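Local coordinates for predicted metal-dependent hydrolase of the TIM-barrel fold (Lactobacillus casei, PDB 2QPX), which is of unknown function but binds two zinc ions and is probably a metal-dependent hydrolase of the amidohydrolase type with a TIM-barrel fold, at residues Ala308-Ile313 against Ala339-Leu344; Ser6-Gln11 against Gln351-Ile356; Leu282-Ser287 against Asn302-Leu307. All blocks are in the same frame, centred on the assembly; numbering follows the deposited sequence. Where two conformers were deposited one is given.

Overall arrangement
The three contacts run outward from the zinc-bearing barrel to its periphery. Interaction 3 sets strand 282-285 against the end of helix 297-304; interaction 1 follows it in the chain, tying the loop before strand 313-314 to the end of helix 323-342. Interaction 2 joins helix 6-11, near the N-terminus, to helix 349-367, so the other two fall between its segments in sequence. Centre-to-centre distances are about 9 Å between interactions 1 and 3, 11 Å between 1 and 2, and 17 Å between 2 and 3. Interaction 1 therefore bridges the others: His340 bonds Asn302, and Tyr310 stacks on Trp355. All three lie within reach of the second subunit.

Interaction 1 of 3, residues Ala308-Ile313 against Ala339-Leu344; sequences APYTRI and AHFNQL
Tyr310 is the whole contribution of the loop 308-313, and three residues at the end of helix 323-342 and just beyond it receive its ring and hydroxyl. His340 comes first. Its CG lies anti to the backbone N (chi1 -177°), which sends NE2 to meet Tyr310 OH at 2.7 Å, a short hydrogen bond in which either group could be the donor. The two rings meet rim to rim, planes at 56°, with the hydroxyl at the imidazole edge. Phe341 follows: its CZ is 3.6 Å from Tyr310 CD1 and its CE1 sits over one tyrosine face, displaced toward the rim. With planes 51° apart, this pair is oblique. His340 CD2 in turn lies over the centre of the Phe341 face, completing an aromatic cluster. Last, Leu344 closes on the hydroxyl with both methyls, CD2 at 3.5 Å and CD1 at 3.6 Å from Tyr310 OH, so the leucine methyls flank the hydroxyl of this buried bond. Leu54 of the second subunit packs on Leu344. The cluster joins several elements: Asn302 of helix 297-304 bonds His340 ND1, Trp355 of helix 349-367 stacks on Tyr310, and the loop carrying Tyr310 runs on into strand 313-314.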
loop_
_atom_site.group_PDB
_atom_site.type_symbol
_atom_site.label_atom_id
_atom_site.label_comp_id
_atom_site.label_asym_id
_atom_site.label_seq_id
_atom_site.Cartn_x
_atom_site.Cartn_y
_atom_site.Cartn_z
ATOM N N ALA A 308 1.898 -12.889 -8.392
ATOM C CA ALA A 308 1.045 -13.419 -9.444
ATOM C C ALA A 308 1.793 -14.363 -10.362
ATOM O O ALA A 308 2.974 -14.149 -10.662
ATOM C CB ALA A 308 0.517 -12.242 -10.333
ATOM N N PRO A 309 1.066 -15.295 -10.980
ATOM C CA PRO A 309 1.647 -15.967 -12.141
ATOM C C PRO A 309 1.731 -14.982 -13.313
ATOM O O PRO A 309 0.812 -14.206 -13.538
ATOM C CB PRO A 309 0.628 -17.057 -12.464
ATOM C CG PRO A 309 -0.235 -17.175 -11.239
ATOM C CD PRO A 309 -0.287 -15.790 -10.715
ATOM N N TYR A 310 2.794 -15.091 -14.095
ATOM C CA TYR A 310 2.961 -14.216 -15.236
ATOM C C TYR A 310 1.898 -14.482 -16.304
ATOM O O TYR A 310 1.620 -13.610 -17.127
ATOM C CB TYR A 310 4.391 -14.359 -15.834
ATOM C CG TYR A 310 5.445 -13.712 -14.970
ATOM C CD1 TYR A 310 5.628 -12.332 -14.961
ATOM C CD2 TYR A 310 6.313 -14.476 -14.182
ATOM C CE1 TYR A 310 6.600 -11.722 -14.144
ATOM C CE2 TYR A 310 7.272 -13.883 -13.381
ATOM C CZ TYR A 310 7.439 -12.514 -13.367
ATOM O OH TYR A 310 8.405 -11.928 -12.592
ATOM N N THR A 311 1.270 -15.667 -16.238
ATOM C CA THR A 311 0.205 -16.052 -17.132
ATOM C C THR A 311 -1.195 -15.550 -16.715
ATOM O O THR A 311 -2.191 -15.907 -17.341
ATOM C CB THR A 311 0.170 -17.559 -17.289
ATOM O OG1 THR A 311 0.120 -18.165 -15.988
ATOM C CG2 THR A 311 1.420 -18.029 -18.103
ATOM N N ARG A 312 -1.248 -14.681 -15.693
ATOM C CA ARG A 312 -2.520 -14.095 -15.247
ATOM C C ARG A 312 -2.629 -12.590 -15.426
ATOM O O ARG A 312 -3.724 -12.038 -15.262
ATOM C CB ARG A 312 -2.774 -14.438 -13.792
ATOM C CG ARG A 312 -3.021 -15.960 -13.529
ATOM C CD ARG A 312 -4.285 -16.505 -14.185
ATOM N NE ARG A 312 -4.553 -17.824 -13.628
ATOM C CZ ARG A 312 -5.087 -18.030 -12.427
ATOM N NH1 ARG A 312 -5.598 -17.012 -11.732
ATOM N NH2 ARG A 312 -5.140 -19.251 -11.945
ATOM N N ILE A 313 -1.503 -11.930 -15.723
ATOM C CA ILE A 313 -1.474 -10.474 -15.923
ATOM C C ILE A 313 -1.578 -10.190 -17.434
ATOM O O ILE A 313 -0.983 -10.883 -18.250
ATOM C CB ILE A 313 -0.298 -9.752 -15.161
ATOM C CG1 ILE A 313 -0.545 -8.226 -15.097
ATOM C CG2 ILE A 313 1.046 -10.115 -15.766
ATOM C CD1 ILE A 313 0.438 -7.415 -14.191
ATOM N N ALA A 339 12.220 -3.484 -18.426
ATOM C CA ALA A 339 12.899 -3.189 -17.178
ATOM C C ALA A 339 12.739 -4.353 -16.211
ATOM O O ALA A 339 13.650 -4.680 -15.489
ATOM C CB ALA A 339 12.365 -1.897 -16.552
ATOM N N HIS A 340 11.582 -5.002 -16.229
ATOM C CA HIS A 340 11.322 -6.100 -15.312
ATOM C C HIS A 340 12.078 -7.358 -15.717
ATOM O O HIS A 340 12.728 -8.022 -14.891
ATOM C CB HIS A 340 9.828 -6.425 -15.279
ATOM C CG HIS A 340 9.478 -7.511 -14.301
ATOM N ND1 HIS A 340 9.378 -7.284 -12.941
ATOM C CD2 HIS A 340 9.274 -8.839 -14.481
ATOM C CE1 HIS A 340 9.068 -8.422 -12.341
ATOM N NE2 HIS A 340 8.993 -9.382 -13.248
ATOM N N PHE A 341 11.930 -7.735 -16.964
ATOM C CA PHE A 341 12.451 -9.007 -17.408
ATOM C C PHE A 341 13.946 -9.008 -17.712
ATOM O O PHE A 341 14.571 -10.081 -17.610
ATOM C CB PHE A 341 11.683 -9.542 -18.600
ATOM C CG PHE A 341 10.307 -10.031 -18.239
ATOM C CD1 PHE A 341 10.139 -11.188 -17.507
ATOM C CD2 PHE A 341 9.189 -9.292 -18.575
ATOM C CE1 PHE A 341 8.858 -11.610 -17.139
ATOM C CE2 PHE A 341 7.928 -9.705 -18.228
ATOM C CZ PHE A 341 7.755 -10.861 -17.513
ATOM N N ASN A 342 14.534 -7.873 -18.034
ATOM C CA ASN A 342 15.978 -7.891 -18.377
ATOM C C ASN A 342 16.792 -8.503 -17.254
ATOM O O ASN A 342 17.639 -9.324 -17.525
ATOM C CB ASN A 342 16.516 -6.498 -18.677
ATOM C CG ASN A 342 16.351 -6.096 -20.134
ATOM O OD1 ASN A 342 15.861 -6.862 -20.952
ATOM N ND2 ASN A 342 16.781 -4.864 -20.466
ATOM N N GLN A 343 16.529 -8.133 -16.000
ATOM C CA GLN A 343 17.381 -8.607 -14.903
ATOM C C GLN A 343 16.700 -9.655 -14.017
ATOM O O GLN A 343 17.201 -9.988 -12.943
ATOM C CB GLN A 343 17.822 -7.426 -14.032
ATOM N N LEU A 344 15.559 -10.154 -14.445
ATOM C CA LEU A 344 14.815 -11.117 -13.630
ATOM C C LEU A 344 15.665 -12.381 -13.475
ATOM O O LEU A 344 16.125 -12.911 -14.498
ATOM C CB LEU A 344 13.514 -11.481 -14.292
ATOM C CG LEU A 344 12.457 -12.129 -13.407
ATOM C CD1 LEU A 344 11.935 -11.164 -12.327
ATOM C CD2 LEU A 344 11.382 -12.655 -14.310
#

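Interaction 2 of 3, residues Ser6-Gln11 against Gln351-Ile356; sequences SEFVDQ and QKKAWI. With EDO (1,2-ethanediol), chain M; EDO (1,2-ethanediol), chain E.
A near-parallel helix pair brings Phe8 and Val9 of the short helix 6-11 against Lys353 and Ile356 of helix 349-367; the segment axes approach to 11.2 Å with a signed crossing angle of -25°. Phe8 has the largest share of the contact. Its CG, anti to the backbone N, points the ring at the other helix, and Lys353 lies across one face. Lys353 CG stands 3.7 Å from the Phe8 ring centroid and only 6° off the normal, a CH-pi contact almost exactly over the centre. The lysine begins at the far rim, where its CB is 3.6 Å from Phe8 CZ, and its extended chain carries CD and CE on across the ring, CE ending 3.9 Å from Phe8 CD1. In one of two conformers, so with less certainty, Gln11 NE2 lies over the opposite face toward its rim. Ile356 uses a different side: its CG2 meets the ring edge, 3.7 Å from Phe8 CE2, and its CD1 reaches Val9 CG2 at 3.9 Å, the two side chains crossing at about a right angle. An alanine in place of Phe8 would probably leave the methylenes of Lys353 without their aromatic floor and open a gap beside Ile356 CG2. The pair also rests on helix 323-342: Val9 packs on Val338, Ile356 on Phe341, and Lys334 bonds Val9 O, so the N-terminal helix is held by both of the last two long helices of the chain.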
loop_
_atom_site.group_PDB
_atom_site.type_symbol
_atom_site.label_atom_id
_atom_site.label_comp_id
_atom_site.label_asym_id
_atom_site.label_seq_id
_atom_site.Cartn_x
_atom_site.Cartn_y
_atom_site.Cartn_z
ATOM N N SER A 6 14.759 -5.299 -25.262
ATOM C CA SER A 6 14.171 -4.127 -25.927
ATOM C C SER A 6 13.706 -4.445 -27.349
ATOM O O SER A 6 12.586 -4.143 -27.731
ATOM C CB SER A 6 15.158 -2.946 -25.934
ATOM O OG SER A 6 14.501 -1.721 -26.214
ATOM N N GLU A 7 14.581 -5.038 -28.155
ATOM C CA GLU A 7 14.219 -5.285 -29.551
ATOM C C GLU A 7 13.073 -6.306 -29.680
ATOM O O GLU A 7 12.151 -6.137 -30.470
ATOM C CB GLU A 7 15.503 -5.684 -30.295
ATOM C CG GLU A 7 15.358 -6.234 -31.667
ATOM C CD GLU A 7 16.741 -6.578 -32.231
ATOM O OE1 GLU A 7 17.577 -5.647 -32.316
ATOM O OE2 GLU A 7 16.993 -7.773 -32.532
ATOM N N PHE A 8 13.107 -7.335 -28.838
ATOM C CA PHE A 8 12.035 -8.312 -28.778
ATOM C C PHE A 8 10.687 -7.663 -28.423
ATOM O O PHE A 8 9.685 -7.882 -29.091
ATOM C CB PHE A 8 12.332 -9.406 -27.746
ATOM C CG PHE A 8 11.219 -10.409 -27.628
ATOM C CD1 PHE A 8 11.042 -11.375 -28.595
ATOM C CD2 PHE A 8 10.305 -10.371 -26.579
ATOM C CE1 PHE A 8 10.017 -12.286 -28.546
ATOM C CE2 PHE A 8 9.264 -11.308 -26.534
ATOM C CZ PHE A 8 9.101 -12.236 -27.500
ATOM N N VAL A 9 10.692 -6.861 -27.360
ATOM C CA VAL A 9 9.454 -6.222 -26.895
ATOM C C VAL A 9 8.937 -5.206 -27.931
ATOM O O VAL A 9 7.736 -5.072 -28.126
ATOM C CB VAL A 9 9.638 -5.621 -25.503
ATOM C CG1 VAL A 9 8.427 -4.747 -25.124
ATOM C CG2 VAL A 9 9.851 -6.736 -24.495
ATOM N N ASP A 10 9.844 -4.548 -28.659
ATOM C CA ASP A 10 9.408 -3.660 -29.724
ATOM C C ASP A 10 8.481 -4.355 -30.732
ATOM O O ASP A 10 7.516 -3.761 -31.215
ATOM C CB ASP A 10 10.616 -3.095 -30.507
ATOM C CG ASP A 10 11.311 -1.980 -29.797
ATOM O OD1 ASP A 10 10.738 -1.363 -28.866
ATOM O OD2 ASP A 10 12.463 -1.693 -30.192
ATOM N N GLN A 11 8.776 -5.607 -31.048
ATOM C CA GLN A 11 8.019 -6.318 -32.059
ATOM C C GLN A 11 6.843 -7.150 -31.535
ATOM O O GLN A 11 6.092 -7.731 -32.326
ATOM C CB GLN A 11 8.943 -7.175 -32.943
ATOM C CG GLN A 11 9.670 -8.278 -32.244
ATOM C CD GLN A 11 8.805 -9.507 -32.031
ATOM O OE1 GLN A 11 8.310 -10.081 -33.004
ATOM N NE2 GLN A 11 8.617 -9.922 -30.752
ATOM N N GLN A 351 12.100 -18.326 -21.563
ATOM C CA GLN A 351 10.987 -18.206 -20.588
ATOM C C GLN A 351 10.539 -16.759 -20.456
ATOM O O GLN A 351 9.321 -16.471 -20.361
ATOM C CB GLN A 351 11.410 -18.789 -19.242
ATOM C CG GLN A 351 10.307 -18.757 -18.179
ATOM C CD GLN A 351 9.130 -19.560 -18.551
ATOM O OE1 GLN A 351 9.092 -20.798 -18.324
ATOM N NE2 GLN A 351 8.104 -18.888 -19.103
ATOM N N LYS A 352 11.508 -15.846 -20.435
ATOM C CA LYS A 352 11.181 -14.419 -20.435
ATOM C C LYS A 352 10.296 -14.042 -21.642
ATOM O O LYS A 352 9.270 -13.353 -21.509
ATOM C CB LYS A 352 12.450 -13.571 -20.341
ATOM C CG LYS A 352 13.274 -13.781 -19.060
ATOM C CD LYS A 352 14.590 -12.976 -19.044
ATOM C CE LYS A 352 15.379 -13.163 -17.794
ATOM N NZ LYS A 352 16.561 -12.215 -17.706
ATOM N N LYS A 353 10.688 -14.465 -22.835
ATOM C CA LYS A 353 9.933 -14.203 -24.044
ATOM C C LYS A 353 8.536 -14.848 -24.020
ATOM O O LYS A 353 7.536 -14.214 -24.443
ATOM C CB LYS A 353 10.721 -14.647 -25.300
ATOM C CG LYS A 353 11.999 -13.839 -25.529
ATOM C CD LYS A 353 12.742 -14.403 -26.765
ATOM C CE LYS A 353 13.898 -13.526 -27.155
ATOM N NZ LYS A 353 14.655 -14.240 -28.281
ATOM N N ALA A 354 8.450 -16.067 -23.482
ATOM C CA ALA A 354 7.158 -16.782 -23.344
ATOM C C ALA A 354 6.203 -15.990 -22.441
ATOM O O ALA A 354 5.045 -15.794 -22.784
ATOM C CB ALA A 354 7.362 -18.190 -22.778
ATOM N N TRP A 355 6.729 -15.471 -21.335
ATOM C CA TRP A 355 5.914 -14.689 -20.409
ATOM C C TRP A 355 5.500 -13.345 -20.999
ATOM O O TRP A 355 4.322 -12.920 -20.872
ATOM C CB TRP A 355 6.649 -14.542 -19.091
ATOM C CG TRP A 355 6.612 -15.783 -18.218
ATOM C CD1 TRP A 355 5.685 -16.775 -18.249
ATOM C CD2 TRP A 355 7.480 -16.072 -17.133
ATOM N NE1 TRP A 355 5.925 -17.682 -17.234
ATOM C CE2 TRP A 355 7.005 -17.261 -16.518
ATOM C CE3 TRP A 355 8.589 -15.428 -16.586
ATOM C CZ2 TRP A 355 7.638 -17.843 -15.436
ATOM C CZ3 TRP A 355 9.224 -16.026 -15.488
ATOM C CH2 TRP A 355 8.719 -17.195 -14.919
ATOM N N ILE A 356 6.431 -12.677 -21.690
ATOM C CA ILE A 356 6.105 -11.410 -22.367
ATOM C C ILE A 356 4.985 -11.627 -23.419
ATOM O O ILE A 356 4.016 -10.848 -23.491
ATOM C CB ILE A 356 7.412 -10.767 -22.961
ATOM C CG1 ILE A 356 8.281 -10.217 -21.839
ATOM C CG2 ILE A 356 7.046 -9.708 -24.051
ATOM C CD1 ILE A 356 9.771 -9.952 -22.229
HETATM C C1 EDO M . 10.222 -1.909 -26.041
HETATM O O1 EDO M . 11.619 -1.683 -26.212
HETATM C C2 EDO M . 9.703 -0.623 -25.455
HETATM O O2 EDO M . 10.491 -0.308 -24.308
HETATM C C1 EDO E . 6.749 -23.926 -16.158
HETATM O O1 EDO E . 5.638 -24.787 -16.298
HETATM C C2 EDO E . 6.494 -22.800 -17.167
HETATM O O2 EDO E . 7.009 -21.582 -16.649
#

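Interaction 3 of 3, residues Leu282-Ser287 against Asn302-Leu307; sequences LYFDIS and NEAVEL
Phe284 reaches Ala304 because its CG sits between the backbone N and the carbonyl carbon (chi1 72°), directing the ring out from strand 282-285 to the end of helix 297-304. Ile286, in one of two conformers, has CG1 in the same position (chi1 59°), which turns CG2 to the side of the backbone N and toward the same alanine. Both side chains thus converge on one small residue, although the nearest CA atoms, those of Ile286 and Ala304, stay 8.1 Å apart.

The phenyl ring meets Ala304 with its edge. Phe284 CZ lies 3.5 Å from Ala304 O, near the ring plane, and Phe284 CE2 is 3.9 Å from Ala304 CB, also in plane. Ile286 CG2 touches Ala304 CB more loosely and less certainly, at 4.2 Å. Val305 is the first residue to leave helical geometry, so the carbonyl approached by the ring belongs to the helix end. Helix 297-304 follows strand 282-285 and precedes the parallel strand 313-314, placing the contact within a beta-alpha-beta crossover of the barrel; Ile313 touches both Phe284 and Ala304.

Asp285 OD1 accepts from Ser287 N at 2.9 Å, forming an Asx turn, and, in one of two serine conformers, from Ser287 OG at 2.6 Å, both from the same face above the carboxylate plane. His264 N also bonds Asp285 OD1, while in that conformer Ser287 OG pairs with ND1 of His264, a zinc ligand.

Chemically, then, the contact itself is an apolar seam, in which the slightly positive aryl rim probably adds a weak attraction to the helix-end carbonyl; next to it, the turn at Asp285-Ser287 is likely to help orient a metal-binding histidine.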
loop_
_atom_site.group_PDB
_atom_site.type_symbol
_atom_site.label_atom_id
_atom_site.label_comp_id
_atom_site.label_asym_id
_atom_site.label_seq_id
_atom_site.Cartn_x
_atom_site.Cartn_y
_atom_site.Cartn_z
ATOM N N LEU A 282 -8.617 -16.247 -12.643
ATOM C CA LEU A 282 -8.617 -14.845 -12.193
ATOM C C LEU A 282 -7.427 -14.125 -12.808
ATOM O O LEU A 282 -6.269 -14.464 -12.557
ATOM C CB LEU A 282 -8.575 -14.721 -10.665
ATOM C CG LEU A 282 -8.822 -13.305 -10.092
ATOM C CD1 LEU A 282 -7.579 -12.385 -10.149
ATOM C CD2 LEU A 282 -10.024 -12.630 -10.779
ATOM N N TYR A 283 -7.743 -13.132 -13.617
ATOM C CA TYR A 283 -6.782 -12.362 -14.406
ATOM C C TYR A 283 -6.857 -10.904 -14.011
ATOM O O TYR A 283 -7.821 -10.488 -13.372
ATOM C CB TYR A 283 -7.086 -12.528 -15.889
ATOM C CG TYR A 283 -7.100 -13.971 -16.353
ATOM C CD1 TYR A 283 -8.222 -14.769 -16.182
ATOM C CD2 TYR A 283 -5.953 -14.538 -16.922
ATOM C CE1 TYR A 283 -8.243 -16.100 -16.571
ATOM C CE2 TYR A 283 -5.939 -15.851 -17.307
ATOM C CZ TYR A 283 -7.083 -16.625 -17.154
ATOM O OH TYR A 283 -7.041 -17.958 -17.536
ATOM N N PHE A 284 -5.858 -10.129 -14.400
ATOM C CA PHE A 284 -5.865 -8.704 -14.076
ATOM C C PHE A 284 -4.967 -7.924 -15.009
ATOM O O PHE A 284 -4.127 -8.494 -15.698
ATOM C CB PHE A 284 -5.520 -8.465 -12.603
ATOM C CG PHE A 284 -4.097 -8.699 -12.252
ATOM C CD1 PHE A 284 -3.584 -9.984 -12.185
ATOM C CD2 PHE A 284 -3.271 -7.658 -11.895
ATOM C CE1 PHE A 284 -2.277 -10.194 -11.820
ATOM C CE2 PHE A 284 -1.967 -7.904 -11.511
ATOM C CZ PHE A 284 -1.485 -9.166 -11.476
ATOM N N ASP A 285 -5.155 -6.610 -14.990
ATOM C CA ASP A 285 -4.294 -5.677 -15.713
ATOM C C ASP A 285 -3.980 -4.457 -14.872
ATOM O O ASP A 285 -4.561 -4.278 -13.798
ATOM C CB ASP A 285 -4.883 -5.354 -17.099
ATOM C CG ASP A 285 -6.097 -4.474 -17.067
ATOM O OD1 ASP A 285 -6.042 -3.413 -16.427
ATOM O OD2 ASP A 285 -7.112 -4.828 -17.712
ATOM N N ILE A 286 -3.067 -3.592 -15.371
ATOM C CA ILE A 286 -2.766 -2.284 -14.736
ATOM C C ILE A 286 -3.033 -1.134 -15.712
ATOM O O ILE A 286 -2.387 -0.111 -15.742
ATOM C CB ILE A 286 -1.346 -2.207 -14.155
ATOM C CG1 ILE A 286 -0.280 -2.453 -15.251
ATOM C CG2 ILE A 286 -1.196 -3.193 -12.978
ATOM C CD1 ILE A 286 1.151 -1.953 -14.879
ATOM N N SER A 287 -4.063 -1.341 -16.525
ATOM C CA SER A 287 -4.597 -0.333 -17.432
ATOM C C SER A 287 -5.049 0.926 -16.633
ATOM O O SER A 287 -5.285 0.865 -15.421
ATOM C CB SER A 287 -5.696 -0.954 -18.264
ATOM O OG SER A 287 -6.836 -1.218 -17.467
ATOM N N ASN A 302 6.055 -4.062 -11.411
ATOM C CA ASN A 302 6.871 -4.909 -10.582
ATOM C C ASN A 302 6.122 -5.355 -9.330
ATOM O O ASN A 302 6.182 -6.515 -8.934
ATOM C CB ASN A 302 8.139 -4.181 -10.153
ATOM C CG ASN A 302 9.094 -3.889 -11.290
ATOM O OD1 ASN A 302 9.030 -4.510 -12.356
ATOM N ND2 ASN A 302 10.018 -2.929 -11.053
ATOM N N GLU A 303 5.454 -4.420 -8.686
ATOM C CA GLU A 303 4.705 -4.721 -7.465
ATOM C C GLU A 303 3.570 -5.721 -7.753
ATOM O O GLU A 303 3.354 -6.664 -6.991
ATOM C CB GLU A 303 4.127 -3.446 -6.839
ATOM C CG GLU A 303 5.147 -2.507 -6.214
ATOM C CD GLU A 303 4.585 -1.118 -5.910
ATOM O OE1 GLU A 303 3.350 -0.981 -5.731
ATOM O OE2 GLU A 303 5.392 -0.140 -5.869
ATOM N N ALA A 304 2.913 -5.513 -8.890
ATOM C CA ALA A 304 1.784 -6.329 -9.343
ATOM C C ALA A 304 2.128 -7.805 -9.527
ATOM O O ALA A 304 1.277 -8.662 -9.322
ATOM C CB ALA A 304 1.199 -5.744 -10.659
ATOM N N VAL A 305 3.358 -8.095 -9.933
ATOM C CA VAL A 305 3.773 -9.472 -10.217
ATOM C C VAL A 305 4.636 -10.127 -9.139
ATOM O O VAL A 305 5.223 -11.188 -9.355
ATOM C CB VAL A 305 4.474 -9.549 -11.604
ATOM C CG1 VAL A 305 3.523 -9.122 -12.726
ATOM C CG2 VAL A 305 5.785 -8.763 -11.663
ATOM N N GLU A 306 4.719 -9.534 -7.956
ATOM C CA GLU A 306 5.485 -10.150 -6.862
ATOM C C GLU A 306 5.005 -11.562 -6.532
ATOM O O GLU A 306 5.828 -12.459 -6.292
ATOM C CB GLU A 306 5.435 -9.229 -5.625
ATOM C CG GLU A 306 6.282 -8.009 -5.805
ATOM C CD GLU A 306 6.070 -6.923 -4.778
ATOM O OE1 GLU A 306 5.110 -6.994 -3.984
ATOM O OE2 GLU A 306 6.895 -5.960 -4.755
ATOM N N LEU A 307 3.691 -11.784 -6.541
ATOM C CA LEU A 307 3.110 -13.093 -6.275
ATOM C C LEU A 307 2.333 -13.684 -7.427
ATOM O O LEU A 307 2.084 -14.853 -7.438
ATOM C CB LEU A 307 2.143 -13.042 -5.079
ATOM C CG LEU A 307 2.714 -12.677 -3.713
ATOM C CD1 LEU A 307 1.601 -12.666 -2.658
ATOM C CD2 LEU A 307 3.851 -13.598 -3.315
#